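Mll7089 protein (Mesorhizobium loti, PDB 2OZ8) is of unknown function but probably acts as a magnesium-dependent hydro-lyase related to mandelate racemase, with the barrel fold of the enolase superfamily. Local coordinates at residues R132-A137 / D335-A340; I293-T298 / E314-S319. One frame throughout, in Å; residues are numbered along the deposited sequence.

Contact 1 (R132-A137 / D335-A340); sequences RVKAYA and DGYAYA
The guanidinium of Arg132 lies flat on the Tyr337 ring, a textbook cation-pi stack, with CZ of Arg132 3.8 Å from the ring centroid, almost on its normal, and the planes only 5° apart. In the guanidinium plane, NH1 of Arg132 donates a somewhat long hydrogen bond to OH of Tyr339 (3.2 Å), which would limit rotation of the group in that plane. CB of Arg132 makes an off-centre CH-pi contact with the Tyr339 ring. This geometry depends on CG of Arg132 taking the crowded place between backbone N and carbonyl carbon (chi1 82°), after which the chain runs straight to NE. CG of Lys134 meets CE1 of Tyr337 at 3.6 Å.

Antiparallel pairing positions these groups. Val133 and Ala338 form a hydrogen-bonded pair, Val133 N to Ala338 O at 2.9 Å and Ala338 N to Val133 O at 2.6 Å. N of Ala135 donates a nearly straight hydrogen bond to O of Gly336 from above its carbonyl plane. Helix 304-309 covers the face carrying Val133 and Ala338. Strand 132-138 pairs in parallel with 313-318 on one edge; on the other, antiparallel 337-339 flanks its start and 163-167 pairs further along, making 337-339 an addition to the parallel barrel.

Contact 2 (I293-T298 / E314-S319); sequences ISIGNT and EWLEYS
OE2 of Glu317 is the best-held polar atom, gripped twice: by a salt bridge from Lys165 and a hydrogen bond from Ser138. The other oxygen, OE1 of Glu317, has one bond here, accepting from the backbone N of Asn297 at 3.0 Å. That N-H arrives from above the carboxylate plane, about 40° out of it. CG of Glu317 is anti to the backbone N (chi1 -172°) and the chain stays extended beyond it, so the acid reaches across to the turn after strand 293-295. There the side-chain amide of Asn297 lies obliquely over it, the planes 20° apart, and CA of Gly296 comes within 3.3 Å of OE1 of Glu317.

Parallel strand pairing sets this up. N of Ile295 donates to O of Trp315 at 3.1 Å, nearly along the C=O axis, and N of Glu317 donates to O of Ile295 at 2.8 Å, in the carbonyl plane. The same Ile295 oxygen also meets CA of Leu316, giving a second, weaker hold. Beyond the directly bonded residues, a water bridges the backbones at each end: one receives from N of Glu314 and donates to O of Ile293, its oxygen 2.6 Å from that O; a second accepts from N of Thr298 and donates to O of Glu317, again with 2.6 Å between water oxygen and O.

In this beta-alpha-beta unit, the acid lies at the C-terminal ends of barrel strands, where enolase-superfamily enzymes carry their active sites. Being buried beside a lysine and two further donors, the carboxylate is probably stabilised as the anion.

After an N-terminal part with its own antiparallel sheet, the chain enters the barrel with strand 132-138, and contact 1 closes a loop of nearly two hundred residues when 335-340 returns to it. Contact 2 is nested inside, joining 293-298 to 314-319 across a short crossover through helix 304-309. The two meet because strand 313-318 is the barrel neighbour of strand 132-138: NZ of Lys134 forms a salt bridge of 2.7 Å with OE1 of Glu314, and O of Lys134 probably accepts from N of Leu316. Thus the last beta-alpha-beta unit, the first barrel strand that completes the ring and the returning antiparallel strand are tied together, with contact centres about 9 Å apart.

Contact 1 (R132-A137 / D335-A340)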
loop_
_atom_site.group_PDB
_atom_site.type_symbol
_atom_site.label_atom_id
_atom_site.label_comp_id
_atom_site.label_asym_id
_atom_site.label_seq_id
_atom_site.Cartn_x
_atom_site.Cartn_y
_atom_site.Cartn_z
ATOM N N ARG A 132 10.142 21.968 35.500
ATOM C CA ARG A 132 10.398 20.647 36.008
ATOM C C ARG A 132 9.760 19.524 35.227
ATOM O O ARG A 132 8.767 19.717 34.513
ATOM C CB ARG A 132 10.020 20.545 37.476
ATOM C CG ARG A 132 8.595 20.308 37.704
ATOM C CD ARG A 132 8.273 20.305 39.136
ATOM N NE ARG A 132 6.851 20.074 39.282
ATOM C CZ ARG A 132 6.267 19.834 40.452
ATOM N NH1 ARG A 132 7.018 19.822 41.561
ATOM N NH2 ARG A 132 4.957 19.616 40.500
ATOM N N VAL A 133 10.349 18.344 35.390
ATOM C CA VAL A 133 9.900 17.118 34.768
ATOM C C VAL A 133 10.050 15.945 35.729
ATOM O O VAL A 133 10.968 15.907 36.518
ATOM C CB VAL A 133 10.700 16.879 33.471
ATOM C CG1 VAL A 133 12.151 16.592 33.737
ATOM C CG2 VAL A 133 10.020 15.814 32.638
ATOM N N LYS A 134 9.145 14.996 35.679
ATOM C CA LYS A 134 9.309 13.728 36.411
ATOM C C LYS A 134 10.543 12.962 36.009
ATOM O O LYS A 134 10.887 12.840 34.807
ATOM C CB LYS A 134 8.118 12.830 36.139
ATOM C CG LYS A 134 6.812 13.467 36.573
ATOM C CD LYS A 134 5.673 12.468 36.504
ATOM C CE LYS A 134 4.742 12.856 35.436
ATOM N NZ LYS A 134 3.520 12.027 35.581
ATOM N N ALA A 135 11.187 12.382 37.006
ATOM C CA ALA A 135 12.386 11.621 36.759
ATOM C C ALA A 135 12.099 10.183 37.187
ATOM O O ALA A 135 11.401 9.966 38.154
ATOM C CB ALA A 135 13.571 12.235 37.558
ATOM N N TYR A 136 12.596 9.200 36.449
ATOM C CA TYR A 136 12.412 7.833 36.872
ATOM C C TYR A 136 13.766 7.252 37.186
ATOM O O TYR A 136 14.771 7.731 36.687
ATOM C CB TYR A 136 11.653 6.990 35.843
ATOM C CG TYR A 136 12.315 6.818 34.502
ATOM C CD1 TYR A 136 13.143 5.749 34.275
ATOM C CD2 TYR A 136 12.052 7.670 33.456
ATOM C CE1 TYR A 136 13.711 5.532 33.039
ATOM C CE2 TYR A 136 12.614 7.474 32.177
ATOM C CZ TYR A 136 13.446 6.395 31.995
ATOM O OH TYR A 136 14.075 6.126 30.812
ATOM N N ALA A 137 13.781 6.257 38.057
ATOM C CA ALA A 137 15.023 5.712 38.534
ATOM C C ALA A 137 15.363 4.528 37.641
ATOM O O ALA A 137 14.549 3.663 37.475
ATOM C CB ALA A 137 14.875 5.265 39.986
ATOM N N ASP A 335 12.297 14.608 45.164
ATOM C CA ASP A 335 11.029 13.865 45.189
ATOM C C ASP A 335 10.507 13.366 43.828
ATOM O O ASP A 335 9.326 13.513 43.512
ATOM C CB ASP A 335 9.948 14.651 45.953
ATOM C CG ASP A 335 10.282 14.787 47.436
ATOM O OD1 ASP A 335 11.007 13.880 47.976
ATOM O OD2 ASP A 335 9.866 15.816 48.043
ATOM N N GLY A 336 11.404 12.799 43.026
ATOM C CA GLY A 336 11.031 12.281 41.726
ATOM C C GLY A 336 10.766 13.322 40.659
ATOM O O GLY A 336 10.185 12.986 39.609
ATOM N N TYR A 337 11.172 14.577 40.904
ATOM C CA TYR A 337 11.140 15.595 39.854
ATOM C C TYR A 337 12.518 16.165 39.580
ATOM O O TYR A 337 13.264 16.477 40.521
ATOM C CB TYR A 337 10.224 16.742 40.215
ATOM C CG TYR A 337 8.750 16.464 40.060
ATOM C CD1 TYR A 337 8.127 16.632 38.832
ATOM C CD2 TYR A 337 7.963 16.103 41.165
ATOM C CE1 TYR A 337 6.788 16.408 38.680
ATOM C CE2 TYR A 337 6.607 15.875 41.029
ATOM C CZ TYR A 337 6.033 16.039 39.786
ATOM O OH TYR A 337 4.690 15.836 39.622
ATOM N N ALA A 338 12.852 16.307 38.299
ATOM C CA ALA A 338 14.085 16.940 37.900
ATOM C C ALA A 338 13.772 18.392 37.609
ATOM O O ALA A 338 12.728 18.719 37.006
ATOM C CB ALA A 338 14.731 16.242 36.683
ATOM N N TYR A 339 14.667 19.264 38.056
ATOM C CA TYR A 339 14.451 20.684 37.939
ATOM C C TYR A 339 15.470 21.321 37.053
ATOM O O TYR A 339 16.684 21.199 37.289
ATOM C CB TYR A 339 14.533 21.314 39.309
ATOM C CG TYR A 339 13.331 21.005 40.174
ATOM C CD1 TYR A 339 12.217 21.848 40.165
ATOM C CD2 TYR A 339 13.295 19.868 40.980
ATOM C CE1 TYR A 339 11.104 21.566 40.923
ATOM C CE2 TYR A 339 12.197 19.599 41.751
ATOM C CZ TYR A 339 11.119 20.459 41.745
ATOM O OH TYR A 339 10.016 20.191 42.513
ATOM N N ALA A 340 14.994 22.001 36.026
ATOM C CA ALA A 340 15.879 22.804 35.208
ATOM C C ALA A 340 16.160 24.091 35.976
ATOM O O ALA A 340 15.223 24.848 36.283
ATOM C CB ALA A 340 15.246 23.104 33.882
#

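Contact 2 (I293-T298 / E314-S319)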
loop_
_atom_site.group_PDB
_atom_site.type_symbol
_atom_site.label_atom_id
_atom_site.label_comp_id
_atom_site.label_asym_id
_atom_site.label_seq_id
_atom_site.Cartn_x
_atom_site.Cartn_y
_atom_site.Cartn_z
ATOM N N ILE A 293 7.461 11.711 23.770
ATOM C CA ILE A 293 8.916 11.519 23.715
ATOM C C ILE A 293 9.377 11.317 25.118
ATOM O O ILE A 293 8.845 11.955 26.026
ATOM C CB ILE A 293 9.652 12.771 23.099
ATOM C CG1 ILE A 293 9.489 12.775 21.571
ATOM C CG2 ILE A 293 11.132 12.866 23.504
ATOM C CD1 ILE A 293 10.135 13.979 20.863
ATOM N N SER A 294 10.331 10.394 25.319
ATOM C CA SER A 294 10.999 10.326 26.627
ATOM C C SER A 294 12.455 10.688 26.449
ATOM O O SER A 294 13.015 10.433 25.431
ATOM C CB SER A 294 10.804 9.004 27.349
ATOM O OG SER A 294 11.238 7.963 26.502
ATOM N N ILE A 295 13.005 11.398 27.415
ATOM C CA ILE A 295 14.430 11.712 27.462
ATOM C C ILE A 295 15.198 10.660 28.301
ATOM O O ILE A 295 14.897 10.441 29.492
ATOM C CB ILE A 295 14.623 13.107 28.061
ATOM C CG1 ILE A 295 13.665 14.123 27.373
ATOM C CG2 ILE A 295 16.129 13.479 28.129
ATOM C CD1 ILE A 295 14.026 14.694 26.032
ATOM N N GLY A 296 16.132 9.987 27.640
ATOM C CA GLY A 296 17.001 9.049 28.268
ATOM C C GLY A 296 18.196 9.740 28.938
ATOM O O GLY A 296 18.249 10.997 29.046
ATOM N N ASN A 297 19.127 8.904 29.419
ATOM C CA ASN A 297 20.333 9.391 30.063
ATOM C C ASN A 297 21.014 10.412 29.196
ATOM O O ASN A 297 21.271 10.142 28.029
ATOM C CB ASN A 297 21.303 8.265 30.372
ATOM C CG ASN A 297 20.838 7.432 31.515
ATOM O OD1 ASN A 297 20.835 6.199 31.443
ATOM N ND2 ASN A 297 20.402 8.093 32.580
ATOM N N THR A 298 21.216 11.601 29.762
ATOM C CA THR A 298 22.140 12.563 29.207
ATOM C C THR A 298 23.254 12.760 30.233
ATOM O O THR A 298 23.019 12.686 31.443
ATOM C CB THR A 298 21.432 13.865 28.743
ATOM O OG1 THR A 298 20.726 14.519 29.821
ATOM C CG2 THR A 298 20.419 13.528 27.619
ATOM N N GLU A 314 7.081 13.816 29.263
ATOM C CA GLU A 314 6.730 13.745 30.684
ATOM C C GLU A 314 7.797 13.083 31.574
ATOM O O GLU A 314 7.771 13.250 32.790
ATOM C CB GLU A 314 5.278 13.194 30.860
ATOM C CG GLU A 314 5.087 11.773 31.343
ATOM C CD GLU A 314 3.622 11.433 31.773
ATOM O OE1 GLU A 314 3.264 11.618 32.974
ATOM O OE2 GLU A 314 2.842 10.946 30.917
ATOM N N TRP A 315 8.760 12.376 30.965
ATOM C CA TRP A 315 9.767 11.581 31.716
ATOM C C TRP A 315 11.218 11.782 31.297
ATOM O O TRP A 315 11.550 11.867 30.124
ATOM C CB TRP A 315 9.468 10.090 31.690
ATOM C CG TRP A 315 8.198 9.680 32.342
ATOM C CD1 TRP A 315 7.018 9.375 31.726
ATOM C CD2 TRP A 315 7.992 9.458 33.773
ATOM N NE1 TRP A 315 6.066 9.014 32.693
ATOM C CE2 TRP A 315 6.638 9.057 33.946
ATOM C CE3 TRP A 315 8.820 9.576 34.909
ATOM C CZ2 TRP A 315 6.090 8.740 35.231
ATOM C CZ3 TRP A 315 8.268 9.317 36.190
ATOM C CH2 TRP A 315 6.912 8.883 36.331
ATOM N N LEU A 316 12.082 11.840 32.283
ATOM C CA LEU A 316 13.522 11.940 32.078
ATOM C C LEU A 316 14.233 10.815 32.863
ATOM O O LEU A 316 13.913 10.569 34.020
ATOM C CB LEU A 316 14.037 13.336 32.530
ATOM C CG LEU A 316 15.562 13.451 32.619
ATOM C CD1 LEU A 316 16.007 14.843 32.408
ATOM C CD2 LEU A 316 16.026 12.921 34.035
ATOM N N GLU A 317 15.173 10.142 32.219
ATOM C CA GLU A 317 15.894 9.047 32.838
ATOM C C GLU A 317 17.007 9.520 33.777
ATOM O O GLU A 317 17.843 10.361 33.392
ATOM C CB GLU A 317 16.489 8.136 31.748
ATOM C CG GLU A 317 17.111 6.852 32.296
ATOM C CD GLU A 317 17.593 5.935 31.250
ATOM O OE1 GLU A 317 17.697 6.388 30.100
ATOM O OE2 GLU A 317 17.888 4.767 31.553
ATOM N N TYR A 318 17.060 8.947 34.980
ATOM C CA TYR A 318 18.216 9.170 35.883
ATOM C C TYR A 318 18.792 7.838 36.413
ATOM O O TYR A 318 18.045 6.995 36.893
ATOM C CB TYR A 318 17.876 10.132 37.041
ATOM C CG TYR A 318 19.089 10.381 37.906
ATOM C CD1 TYR A 318 20.140 11.189 37.459
ATOM C CD2 TYR A 318 19.226 9.729 39.134
ATOM C CE1 TYR A 318 21.297 11.349 38.217
ATOM C CE2 TYR A 318 20.385 9.873 39.916
ATOM C CZ TYR A 318 21.391 10.691 39.455
ATOM O OH TYR A 318 22.487 10.815 40.224
ATOM N N SER A 319 20.109 7.675 36.351
ATOM C CA SER A 319 20.733 6.360 36.531
ATOM C C SER A 319 21.756 6.271 37.675
ATOM O O SER A 319 22.490 5.309 37.785
ATOM C CB SER A 319 21.360 5.900 35.230
ATOM O OG SER A 319 20.354 5.587 34.269
HETATM O O HOH W 1 8.020 10.917 28.284
HETATM O O HOH W 2 19.916 11.699 32.573
#